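Local coordinates for sensor protein (PDB 2OOL) that senses light through a bound bilin chromophore held in its PAS-GAF module and probably relays the signal as a histidine kinase, at residues S49-L53 against L90-H95; H125-V129 against N248-G252; R175-F179 against R304-V310. All blocks are in the same frame, centred on the assembly; numbering follows the deposited sequence.

Contact 1: S49-L53 against L90-H95; sequences SETDL and LTHALH
L53 and L94 meet tip to tip, the CD2 methyl of L53 lying 3.6 Å from CD2 of L94. The other methyl of L53, CD1, turns to the preceding helical turn, where it packs 4.0 Å from CG of L90 and also touches OG1 of T91. The same L94 methyl also meets the aliphatic part of E50, with E50 CG 4.0 Å from L94 CD2. Beside these apolar contacts H95 supplies the polar part. Its CG stands anti to the carbonyl carbon (chi1 -55°), beside the backbone N, which carries the imidazole back to the loop. NE2 of H95 then donates a weak hydrogen bond of 2.8 Å to E50 O, bent to 123° at the hydrogen. At the ring edge, close to the plane, T51 O comes 3.2 Å from H95 CE1, so two successive loop carbonyls converge on the NE2-CE1 side of the imidazole. CG2 of T91 backs the ring, 3.7 Å above one face and offset toward the rim, while T91 OG1 is occupied by the carbonyl of A87 one turn earlier.

The second shell holds both partners in place. E50 forms a salt bridge through OE1 with R124, and the same arginine reaches L94 O with a weak hydrogen bond, bridging loop and helix end. S49 OG bonds to the backbone N of R54 and weakly to D52 OD1, which ties the loop to itself. L53, in a left-handed helical conformation, is held by backbone hydrogen bonds to I78. In the PAS fold, this is the connection between adjacent antiparallel strands 44-48 and 55-59 packing on the C-terminal end of helix 84-94, whose L90 and L94 also rest on L122 of strand 114-125.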
ATOM      1  N   SER A  49     -27.302  17.094  -8.824  1.00 62.94           N
ATOM      2  CA  SER A  49     -27.922  17.591  -7.614  1.00 64.95           C
ATOM      3  C   SER A  49     -27.933  16.500  -6.550  1.00 66.58           C
ATOM      4  O   SER A  49     -27.977  15.319  -6.859  1.00 66.41           O
ATOM      5  CB  SER A  49     -29.342  18.035  -7.907  1.00 63.99           C
ATOM      6  OG  SER A  49     -30.116  16.899  -8.162  1.00 64.50           O
ATOM      7  N   GLU A  50     -27.907  16.908  -5.287  1.00 69.02           N
ATOM      8  CA  GLU A  50     -27.701  15.965  -4.183  1.00 70.29           C
ATOM      9  C   GLU A  50     -29.006  15.279  -3.829  1.00 71.42           C
ATOM     10  O   GLU A  50     -29.011  14.282  -3.109  1.00 73.23           O
ATOM     11  CB  GLU A  50     -27.171  16.705  -2.949  1.00 71.53           C
ATOM     12  CG  GLU A  50     -25.883  16.107  -2.349  1.00 71.81           C
ATOM     13  CD  GLU A  50     -25.194  17.133  -1.484  1.00 72.64           C
ATOM     14  OE1 GLU A  50     -23.964  17.349  -1.607  1.00 75.54           O
ATOM     15  OE2 GLU A  50     -25.918  17.768  -0.693  1.00 77.18           O
ATOM     16  N   THR A  51     -30.108  15.822  -4.335  1.00 71.23           N
ATOM     17  CA  THR A  51     -31.431  15.301  -4.063  1.00 70.64           C
ATOM     18  C   THR A  51     -31.661  13.983  -4.830  1.00 70.24           C
ATOM     19  O   THR A  51     -31.328  12.882  -4.337  1.00 70.26           O
ATOM     20  CB  THR A  51     -32.482  16.398  -4.402  1.00 71.14           C
ATOM     21  OG1 THR A  51     -33.809  15.870  -4.296  1.00 73.50           O
ATOM     22  CG2 THR A  51     -32.256  17.016  -5.821  1.00 71.18           C
ATOM     23  N   ASP A  52     -32.165  14.120  -6.053  1.00 68.92           N
ATOM     24  CA  ASP A  52     -32.468  13.009  -6.954  1.00 67.86           C
ATOM     25  C   ASP A  52     -31.393  12.881  -8.046  1.00 66.54           C
ATOM     26  O   ASP A  52     -31.575  12.180  -9.050  1.00 66.56           O
ATOM     27  CB  ASP A  52     -33.846  13.249  -7.580  1.00 68.67           C
ATOM     28  CG  ASP A  52     -34.154  14.740  -7.730  1.00 71.01           C
ATOM     29  OD1 ASP A  52     -33.158  15.499  -7.968  1.00 73.82           O
ATOM     30  OD2 ASP A  52     -35.353  15.132  -7.571  1.00 72.22           O
ATOM     31  N   LEU A  53     -30.266  13.563  -7.859  1.00 64.70           N
ATOM     32  CA  LEU A  53     -29.118  13.335  -8.694  1.00 62.89           C
ATOM     33  C   LEU A  53     -29.348  13.662 -10.184  1.00 61.18           C
ATOM     34  O   LEU A  53     -28.874  12.958 -11.082  1.00 61.40           O
ATOM     35  CB  LEU A  53     -28.653  11.883  -8.463  1.00 63.41           C
ATOM     36  CG  LEU A  53     -27.756  11.768  -7.231  1.00 65.21           C
ATOM     37  CD1 LEU A  53     -27.262  10.362  -7.010  1.00 67.28           C
ATOM     38  CD2 LEU A  53     -26.547  12.683  -7.418  1.00 67.96           C
ATOM     39  N   LEU A  90     -23.544   4.976  -6.196  1.00 54.97           N
ATOM     40  CA  LEU A  90     -23.434   6.432  -6.240  1.00 55.48           C
ATOM     41  C   LEU A  90     -24.298   7.045  -5.136  1.00 55.93           C
ATOM     42  O   LEU A  90     -23.810   7.807  -4.290  1.00 54.68           O
ATOM     43  CB  LEU A  90     -23.872   6.938  -7.600  1.00 54.71           C
ATOM     44  CG  LEU A  90     -23.841   8.444  -7.890  1.00 55.10           C
ATOM     45  CD1 LEU A  90     -22.445   9.056  -7.694  1.00 54.30           C
ATOM     46  CD2 LEU A  90     -24.348   8.722  -9.308  1.00 53.80           C
ATOM     47  N   THR A  91     -25.572   6.663  -5.126  1.00 57.96           N
ATOM     48  CA  THR A  91     -26.512   7.155  -4.108  1.00 58.89           C
ATOM     49  C   THR A  91     -25.960   6.865  -2.702  1.00 60.30           C
ATOM     50  O   THR A  91     -25.799   7.787  -1.929  1.00 60.74           O
ATOM     51  CB  THR A  91     -27.900   6.606  -4.338  1.00 59.41           C
ATOM     52  OG1 THR A  91     -28.358   7.026  -5.634  1.00 59.28           O
ATOM     53  CG2 THR A  91     -28.864   7.131  -3.318  1.00 58.92           C
ATOM     54  N   HIS A  92     -25.562   5.636  -2.390  1.00 61.39           N
ATOM     55  CA  HIS A  92     -24.942   5.374  -1.083  1.00 61.81           C
ATOM     56  C   HIS A  92     -23.724   6.266  -0.800  1.00 63.03           C
ATOM     57  O   HIS A  92     -23.513   6.683   0.343  1.00 64.04           O
ATOM     58  CB  HIS A  92     -24.522   3.896  -0.917  1.00 62.13           C
ATOM     59  CG  HIS A  92     -24.044   3.561   0.473  1.00 62.92           C
ATOM     60  ND1 HIS A  92     -22.722   3.276   0.769  1.00 66.38           N
ATOM     61  CD2 HIS A  92     -24.707   3.514   1.658  1.00 64.84           C
ATOM     62  CE1 HIS A  92     -22.599   3.045   2.067  1.00 66.42           C
ATOM     63  NE2 HIS A  92     -23.791   3.176   2.630  1.00 65.12           N
ATOM     64  N   ALA A  93     -22.893   6.537  -1.806  1.00 63.13           N
ATOM     65  CA  ALA A  93     -21.688   7.333  -1.579  1.00 63.39           C
ATOM     66  C   ALA A  93     -22.040   8.754  -1.116  1.00 63.86           C
ATOM     67  O   ALA A  93     -21.428   9.298  -0.200  1.00 63.38           O
ATOM     68  CB  ALA A  93     -20.831   7.378  -2.836  1.00 62.69           C
ATOM     69  N   LEU A  94     -23.036   9.345  -1.754  1.00 65.02           N
ATOM     70  CA  LEU A  94     -23.480  10.676  -1.407  1.00 66.08           C
ATOM     71  C   LEU A  94     -24.286  10.705  -0.105  1.00 67.01           C
ATOM     72  O   LEU A  94     -23.804  11.203   0.906  1.00 67.37           O
ATOM     73  CB  LEU A  94     -24.344  11.223  -2.521  1.00 66.25           C
ATOM     74  CG  LEU A  94     -23.671  11.951  -3.657  1.00 66.50           C
ATOM     75  CD1 LEU A  94     -23.214  11.001  -4.614  1.00 68.21           C
ATOM     76  CD2 LEU A  94     -24.789  12.796  -4.283  1.00 68.23           C
ATOM     77  N   HIS A  95     -25.510  10.158  -0.155  1.00 67.67           N
ATOM     78  CA  HIS A  95     -26.497  10.186   0.928  1.00 68.40           C
ATOM     79  C   HIS A  95     -26.162   9.322   2.153  1.00 68.71           C
ATOM     80  O   HIS A  95     -27.090   8.694   2.715  1.00 69.09           O
ATOM     81  CB  HIS A  95     -27.888   9.667   0.431  1.00 68.60           C
ATOM     82  CG  HIS A  95     -28.451  10.370  -0.773  1.00 69.48           C
ATOM     83  ND1 HIS A  95     -29.742  10.143  -1.220  1.00 70.71           N
ATOM     84  CD2 HIS A  95     -27.917  11.283  -1.623  1.00 70.94           C
ATOM     85  CE1 HIS A  95     -29.976  10.889  -2.289  1.00 71.81           C
ATOM     86  NE2 HIS A  95     -28.880  11.584  -2.557  1.00 73.45           N
TER

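Contact 2: H125-V129 against N248-G252; sequences HDSIV and NPRLG
N248 reaches D126 because its CG lies anti to the backbone N (chi1 174°), which aims the amide at the turn opposite; I128 meets it with CG1 between its backbone N and carbonyl carbon (chi1 59°), so that CG2 faces the 248-252 loop. N248 ND2 donates to D126 O at 3.0 Å, an almost straight bond (173°) lying in the amide plane and on a lone pair of the carbonyl. The same ND2 also donates to water 1, which in turn donates to D126 OD2. The opposite end of the amide works inward: N248 OD1 accepts from R250 N at 2.8 Å and from L251 N at 2.9 Å, the second donor standing above the carbonyl plane. With ND2 and OD1 both engaged, the amide cannot easily flip.

CG2 of I128 packs 3.5 Å from N248 OD1 and 3.7 Å from P249 CD, while L251 CD1 rests 3.5 Å from D126 O. An Asx turn at N248, its OD1 bonded as far as L251 N in an Asx motif, thus docks a GAF-domain loop on the type I' turn that closes the beta-hairpin of PAS strands 114-125 and 128-134 with a two-residue loop.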
ATOM      1  N   HIS A 125     -18.266  20.853  -3.507  1.00 64.78           N
ATOM      2  CA  HIS A 125     -17.562  22.162  -3.397  1.00 64.86           C
ATOM      3  C   HIS A 125     -18.597  23.144  -3.959  1.00 65.55           C
ATOM      4  O   HIS A 125     -19.369  22.786  -4.852  1.00 64.28           O
ATOM      5  CB  HIS A 125     -16.167  22.086  -4.136  1.00 66.58           C
ATOM      6  CG  HIS A 125     -15.367  23.378  -4.173  1.00 67.09           C
ATOM      7  ND1 HIS A 125     -14.933  24.034  -3.036  1.00 71.71           N
ATOM      8  CD2 HIS A 125     -14.907  24.110  -5.221  1.00 66.37           C
ATOM      9  CE1 HIS A 125     -14.260  25.117  -3.383  1.00 72.34           C
ATOM     10  NE2 HIS A 125     -14.229  25.184  -4.703  1.00 71.51           N
ATOM     11  N   ASP A 126     -18.775  24.320  -3.328  1.00 66.51           N
ATOM     12  CA  ASP A 126     -19.760  25.321  -3.807  1.00 64.83           C
ATOM     13  C   ASP A 126     -21.172  24.871  -3.923  1.00 63.85           C
ATOM     14  O   ASP A 126     -21.907  25.219  -4.869  1.00 63.91           O
ATOM     15  CB  ASP A 126     -19.314  25.915  -5.138  1.00 66.36           C
ATOM     16  CG  ASP A 126     -18.106  26.860  -4.969  1.00 70.63           C
ATOM     17  OD1 ASP A 126     -17.526  26.916  -3.862  1.00 73.42           O
ATOM     18  OD2 ASP A 126     -17.801  27.617  -5.920  1.00 78.80           O
ATOM     19  N   SER A 127     -21.608  24.149  -2.908  1.00 62.56           N
ATOM     20  CA  SER A 127     -22.995  23.782  -2.798  1.00 60.41           C
ATOM     21  C   SER A 127     -23.414  22.827  -3.903  1.00 59.29           C
ATOM     22  O   SER A 127     -24.605  22.591  -4.103  1.00 58.61           O
ATOM     23  CB  SER A 127     -23.885  25.077  -2.738  1.00 62.29           C
ATOM     24  OG  SER A 127     -23.098  26.124  -2.117  1.00 64.34           O
ATOM     25  N   ILE A 128     -22.441  22.234  -4.613  1.00 58.45           N
ATOM     26  CA  ILE A 128     -22.759  21.263  -5.676  1.00 56.45           C
ATOM     27  C   ILE A 128     -21.902  20.016  -5.628  1.00 56.45           C
ATOM     28  O   ILE A 128     -20.876  19.993  -4.976  1.00 57.47           O
ATOM     29  CB  ILE A 128     -22.660  21.898  -7.107  1.00 57.07           C
ATOM     30  CG1 ILE A 128     -21.261  22.446  -7.377  1.00 52.45           C
ATOM     31  CG2 ILE A 128     -23.748  22.994  -7.297  1.00 53.33           C
ATOM     32  CD1 ILE A 128     -20.940  22.602  -8.817  1.00 52.12           C
ATOM     33  N   VAL A 129     -22.283  19.007  -6.409  1.00 56.04           N
ATOM     34  CA  VAL A 129     -21.592  17.724  -6.452  1.00 55.18           C
ATOM     35  C   VAL A 129     -21.117  17.511  -7.847  1.00 54.43           C
ATOM     36  O   VAL A 129     -21.894  17.644  -8.767  1.00 54.76           O
ATOM     37  CB  VAL A 129     -22.564  16.571  -6.090  1.00 56.06           C
ATOM     38  CG1 VAL A 129     -21.854  15.233  -6.172  1.00 54.90           C
ATOM     39  CG2 VAL A 129     -23.182  16.814  -4.695  1.00 54.90           C
ATOM     40  N   ASN A 248     -22.857  27.177 -12.213  1.00 53.21           N
ATOM     41  CA  ASN A 248     -23.154  26.495 -10.982  1.00 52.78           C
ATOM     42  C   ASN A 248     -24.661  26.676 -10.746  1.00 52.76           C
ATOM     43  O   ASN A 248     -25.153  27.799 -10.721  1.00 51.64           O
ATOM     44  CB  ASN A 248     -22.281  27.063  -9.873  1.00 52.06           C
ATOM     45  CG  ASN A 248     -22.624  26.512  -8.516  1.00 52.85           C
ATOM     46  OD1 ASN A 248     -23.796  26.358  -8.182  1.00 50.34           O
ATOM     47  ND2 ASN A 248     -21.600  26.229  -7.705  1.00 47.36           N
ATOM     48  N   PRO A 249     -25.417  25.561 -10.664  1.00 53.78           N
ATOM     49  CA  PRO A 249     -26.886  25.691 -10.604  1.00 53.69           C
ATOM     50  C   PRO A 249     -27.387  26.244  -9.282  1.00 53.79           C
ATOM     51  O   PRO A 249     -28.503  26.805  -9.234  1.00 53.21           O
ATOM     52  CB  PRO A 249     -27.373  24.244 -10.803  1.00 53.92           C
ATOM     53  CG  PRO A 249     -26.302  23.439 -10.225  1.00 54.65           C
ATOM     54  CD  PRO A 249     -25.010  24.139 -10.612  1.00 53.66           C
ATOM     55  N   ARG A 250     -26.626  26.086  -8.204  1.00 53.20           N
ATOM     56  CA  ARG A 250     -27.106  26.615  -6.909  1.00 54.63           C
ATOM     57  C   ARG A 250     -26.725  28.108  -6.716  1.00 53.93           C
ATOM     58  O   ARG A 250     -27.524  28.877  -6.258  1.00 52.56           O
ATOM     59  CB  ARG A 250     -26.541  25.774  -5.749  1.00 55.44           C
ATOM     60  CG  ARG A 250     -27.117  24.352  -5.608  1.00 59.04           C
ATOM     61  CD  ARG A 250     -28.618  24.337  -5.524  1.00 66.41           C
ATOM     62  NE  ARG A 250     -29.224  23.822  -6.756  1.00 70.40           N
ATOM     63  CZ  ARG A 250     -30.418  24.175  -7.256  1.00 70.05           C
ATOM     64  NH1 ARG A 250     -31.173  25.117  -6.674  1.00 72.14           N
ATOM     65  NH2 ARG A 250     -30.841  23.597  -8.381  1.00 69.83           N
ATOM     66  N   LEU A 251     -25.477  28.485  -7.077  1.00 53.81           N
ATOM     67  CA  LEU A 251     -24.935  29.807  -6.742  1.00 53.40           C
ATOM     68  C   LEU A 251     -24.838  30.770  -7.908  1.00 53.28           C
ATOM     69  O   LEU A 251     -24.842  31.995  -7.662  1.00 57.22           O
ATOM     70  CB  LEU A 251     -23.585  29.690  -6.107  1.00 53.65           C
ATOM     71  CG  LEU A 251     -23.503  28.760  -4.897  1.00 53.90           C
ATOM     72  CD1 LEU A 251     -22.050  28.658  -4.527  1.00 50.07           C
ATOM     73  CD2 LEU A 251     -24.363  29.180  -3.674  1.00 52.03           C
ATOM     74  N   GLY A 252     -24.859  30.273  -9.154  1.00 52.57           N
ATOM     75  CA  GLY A 252     -24.656  31.142 -10.301  1.00 52.26           C
ATOM     76  C   GLY A 252     -23.161  31.139 -10.483  1.00 54.07           C
ATOM     77  O   GLY A 252     -22.407  30.522  -9.680  1.00 52.35           O
TER
HETATM   78  O   HOH W   1     -18.881  26.479  -8.459  1.00 40.70           O

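Contact 3: R175-F179 against R304-V310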
ATOM      1  N   ARG A 175       8.952   3.717  -9.831  1.00 56.71           N
ATOM      2  CA  ARG A 175       8.554   2.304  -9.805  1.00 57.74           C
ATOM      3  C   ARG A 175       7.070   2.062 -10.098  1.00 58.00           C
ATOM      4  O   ARG A 175       6.725   1.171 -10.870  1.00 59.16           O
ATOM      5  CB  ARG A 175       8.843   1.717  -8.424  1.00 58.37           C
ATOM      6  CG  ARG A 175       9.200   0.235  -8.413  1.00 59.64           C
ATOM      7  CD  ARG A 175       9.714  -0.166  -7.029  1.00 62.03           C
ATOM      8  NE  ARG A 175      11.150   0.098  -6.875  1.00 66.24           N
ATOM      9  CZ  ARG A 175      11.732   0.947  -6.015  1.00 66.40           C
ATOM     10  NH1 ARG A 175      11.036   1.659  -5.144  1.00 64.74           N
ATOM     11  NH2 ARG A 175      13.068   1.039  -6.007  1.00 67.34           N
ATOM     12  N   ILE A 176       6.199   2.863  -9.504  1.00 57.33           N
ATOM     13  CA  ILE A 176       4.773   2.564  -9.530  1.00 57.02           C
ATOM     14  C   ILE A 176       4.016   3.374 -10.564  1.00 56.72           C
ATOM     15  O   ILE A 176       2.877   3.046 -10.849  1.00 57.19           O
ATOM     16  CB  ILE A 176       4.141   2.715  -8.127  1.00 56.52           C
ATOM     17  CG1 ILE A 176       4.165   4.176  -7.669  1.00 57.41           C
ATOM     18  CG2 ILE A 176       4.901   1.812  -7.095  1.00 57.05           C
ATOM     19  CD1 ILE A 176       3.513   4.408  -6.294  1.00 56.38           C
ATOM     20  N   THR A 177       4.635   4.406 -11.128  1.00 56.22           N
ATOM     21  CA  THR A 177       4.016   5.224 -12.170  1.00 55.91           C
ATOM     22  C   THR A 177       4.488   4.832 -13.562  1.00 56.15           C
ATOM     23  O   THR A 177       3.782   5.030 -14.542  1.00 57.87           O
ATOM     24  CB  THR A 177       4.260   6.763 -11.957  1.00 55.99           C
ATOM     25  OG1 THR A 177       5.649   7.098 -11.981  1.00 53.13           O
ATOM     26  CG2 THR A 177       3.665   7.262 -10.646  1.00 55.89           C
ATOM     27  N   GLY A 178       5.705   4.313 -13.654  1.00 56.31           N
ATOM     28  CA  GLY A 178       6.351   4.089 -14.932  1.00 56.32           C
ATOM     29  C   GLY A 178       6.793   5.326 -15.691  1.00 56.43           C
ATOM     30  O   GLY A 178       7.187   5.226 -16.842  1.00 56.06           O
ATOM     31  N   PHE A 179       6.734   6.500 -15.071  1.00 56.37           N
ATOM     32  CA  PHE A 179       7.062   7.738 -15.785  1.00 55.71           C
ATOM     33  C   PHE A 179       8.586   7.767 -15.964  1.00 55.05           C
ATOM     34  O   PHE A 179       9.341   7.234 -15.147  1.00 55.30           O
ATOM     35  CB  PHE A 179       6.553   8.987 -15.040  1.00 56.08           C
ATOM     36  CG  PHE A 179       5.172   9.471 -15.470  1.00 55.58           C
ATOM     37  CD1 PHE A 179       4.103   8.585 -15.675  1.00 56.10           C
ATOM     38  CD2 PHE A 179       4.940  10.818 -15.630  1.00 55.32           C
ATOM     39  CE1 PHE A 179       2.861   9.051 -16.029  1.00 57.63           C
ATOM     40  CE2 PHE A 179       3.697  11.309 -15.975  1.00 55.08           C
ATOM     41  CZ  PHE A 179       2.647  10.422 -16.181  1.00 57.35           C
ATOM     42  N   ARG A 304       0.629   9.599 -21.143  1.00 55.86           N
ATOM     43  CA  ARG A 304       0.463   8.460 -20.258  1.00 56.23           C
ATOM     44  C   ARG A 304      -0.404   8.732 -19.028  1.00 56.70           C
ATOM     45  O   ARG A 304      -0.176   9.741 -18.320  1.00 56.75           O
ATOM     46  CB  ARG A 304       1.814   8.035 -19.782  1.00 56.62           C
ATOM     47  CG  ARG A 304       1.793   6.839 -18.854  1.00 57.06           C
ATOM     48  CD  ARG A 304       3.225   6.308 -18.646  1.00 59.66           C
ATOM     49  NE  ARG A 304       3.192   5.199 -17.697  1.00 61.74           N
ATOM     50  CZ  ARG A 304       3.496   3.947 -17.989  1.00 64.75           C
ATOM     51  NH1 ARG A 304       3.941   3.631 -19.188  1.00 67.40           N
ATOM     52  NH2 ARG A 304       3.415   3.011 -17.049  1.00 68.14           N
ATOM     53  N   PHE A 305      -1.300   7.789 -18.722  1.00 55.88           N
ATOM     54  CA  PHE A 305      -2.252   7.943 -17.628  1.00 56.85           C
ATOM     55  C   PHE A 305      -1.827   7.129 -16.432  1.00 56.98           C
ATOM     56  O   PHE A 305      -1.250   6.063 -16.569  1.00 58.33           O
ATOM     57  CB  PHE A 305      -3.652   7.503 -18.064  1.00 56.75           C
ATOM     58  CG  PHE A 305      -4.731   7.719 -17.009  1.00 56.36           C
ATOM     59  CD1 PHE A 305      -5.348   6.634 -16.388  1.00 55.26           C
ATOM     60  CD2 PHE A 305      -5.110   9.001 -16.637  1.00 57.38           C
ATOM     61  CE1 PHE A 305      -6.328   6.816 -15.440  1.00 56.12           C
ATOM     62  CE2 PHE A 305      -6.087   9.208 -15.676  1.00 58.10           C
ATOM     63  CZ  PHE A 305      -6.713   8.089 -15.068  1.00 56.98           C
ATOM     64  N   VAL A 306      -2.123   7.648 -15.258  1.00 56.37           N
ATOM     65  CA  VAL A 306      -1.859   6.979 -14.009  1.00 56.62           C
ATOM     66  C   VAL A 306      -3.184   6.909 -13.253  1.00 55.74           C
ATOM     67  O   VAL A 306      -3.882   7.939 -13.103  1.00 55.79           O
ATOM     68  CB  VAL A 306      -0.755   7.759 -13.164  1.00 57.30           C
ATOM     69  CG1 VAL A 306      -0.447   7.044 -11.847  1.00 56.68           C
ATOM     70  CG2 VAL A 306       0.512   7.905 -13.964  1.00 56.43           C
ATOM     71  N   SER A 307      -3.588   5.707 -12.838  1.00 54.81           N
ATOM     72  CA  SER A 307      -4.953   5.531 -12.243  1.00 55.07           C
ATOM     73  C   SER A 307      -5.124   6.258 -10.916  1.00 54.12           C
ATOM     74  O   SER A 307      -4.164   6.604 -10.273  1.00 53.83           O
ATOM     75  CB  SER A 307      -5.272   4.056 -12.019  1.00 55.03           C
ATOM     76  OG  SER A 307      -4.601   3.581 -10.855  1.00 54.90           O
ATOM     77  N   TYR A 308      -6.356   6.478 -10.472  1.00 54.94           N
ATOM     78  CA  TYR A 308      -6.571   7.221  -9.257  1.00 54.58           C
ATOM     79  C   TYR A 308      -5.843   6.590  -8.058  1.00 55.54           C
ATOM     80  O   TYR A 308      -5.282   7.308  -7.204  1.00 53.91           O
ATOM     81  CB  TYR A 308      -8.042   7.269  -8.955  1.00 56.75           C
ATOM     82  CG  TYR A 308      -8.434   8.273  -7.916  1.00 57.34           C
ATOM     83  CD1 TYR A 308      -8.568   9.607  -8.245  1.00 58.61           C
ATOM     84  CD2 TYR A 308      -8.691   7.886  -6.621  1.00 57.99           C
ATOM     85  CE1 TYR A 308      -8.959  10.532  -7.298  1.00 58.57           C
ATOM     86  CE2 TYR A 308      -9.088   8.803  -5.669  1.00 56.80           C
ATOM     87  CZ  TYR A 308      -9.204  10.117  -6.009  1.00 57.82           C
ATOM     88  OH  TYR A 308      -9.603  11.048  -5.066  1.00 61.46           O
ATOM     89  N   GLU A 309      -5.904   5.255  -7.974  1.00 54.60           N
ATOM     90  CA  GLU A 309      -5.348   4.521  -6.864  1.00 54.95           C
ATOM     91  C   GLU A 309      -3.807   4.622  -6.855  1.00 55.24           C
ATOM     92  O   GLU A 309      -3.216   4.719  -5.783  1.00 55.50           O
ATOM     93  CB  GLU A 309      -5.762   3.024  -6.904  1.00 55.66           C
ATOM     94  CG  GLU A 309      -7.274   2.729  -6.744  1.00 56.69           C
ATOM     95  CD  GLU A 309      -8.013   2.589  -8.077  1.00 59.81           C
ATOM     96  OE1 GLU A 309      -7.635   3.287  -9.054  1.00 58.76           O
ATOM     97  OE2 GLU A 309      -8.967   1.765  -8.145  1.00 62.65           O
ATOM     98  N   VAL A 310      -3.172   4.624  -8.028  1.00 54.23           N
ATOM     99  CA  VAL A 310      -1.739   4.859  -8.093  1.00 54.21           C
ATOM    100  C   VAL A 310      -1.360   6.270  -7.630  1.00 54.40           C
ATOM    101  O   VAL A 310      -0.341   6.446  -6.940  1.00 53.87           O
ATOM    102  CB  VAL A 310      -1.137   4.520  -9.459  1.00 54.33           C
ATOM    103  CG1 VAL A 310       0.367   4.921  -9.504  1.00 54.13           C
ATOM    104  CG2 VAL A 310      -1.265   2.988  -9.726  1.00 53.80           C
TER
HETATM  105  O   HOH W   2       1.060   4.488 -15.313  1.00 58.95           O
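Here the C-terminal end of helix 162-177 in the GAF domain meets the strand-to-helix connection that leads into helix 308-332: the carbonyl of T177 takes hydrogen bonds from R304, and F179, V306, I176 and V310 add apolar packing. R304 is extended from CG to NE, CG anti to the backbone N (chi1 -179°), which carries the guanidinium to the helix end. Its NE donates to T177 O at 3.2 Å, in the carbonyl plane but with the oxygen tilted from the guanidinium plane, and NH2 adds a weak second bond. Water 2 donates to that oxygen at 2.9 Å and also to F305 O, so three donors gather on this helix-terminal carbonyl. G178, with its positive phi, turns the chain away from the helix and lays its CA and O over one face of the guanidinium.

The F179 ring lies alongside the aliphatic part of R304, the two side chains running antiparallel, with ring and guanidinium planes 87° apart and F179 CE1 3.7 Å from R304 CG. The side chain of F179 is about 8 Å from the bound LBV, the bilin chromophore. V310 CG1 sits 3.4 Å from I176 O; V310 belongs to the first turn of a helix whose N-cap, S307, accepts a weak bond from V310 N through OG. The tightest apolar approach is that of V306 CG2 to F179 CE1, at 3.3 Å.

Contacts 1 and 2 are neighbours at the PAS end of the chain, centres 15 Å apart, and they touch where E50 and L94 pack on V129; strand 128-134 pairs with strand 44-48, which leads into the 49-53 loop. The centre of contact 3 is about 29 Å from that of contact 1 and about 31 Å from that of contact 2. Along the sequence contact 1 closes before the others open, whereas the segments of contacts 2 and 3 alternate. Contact 1 is internal to the PAS domain and contact 3 to GAF; contact 2 joins the two, its loop 248-252 following strand 241-244, which lies in the PAS sheet, consistent with the knotted PAS-GAF junction of phytochromes.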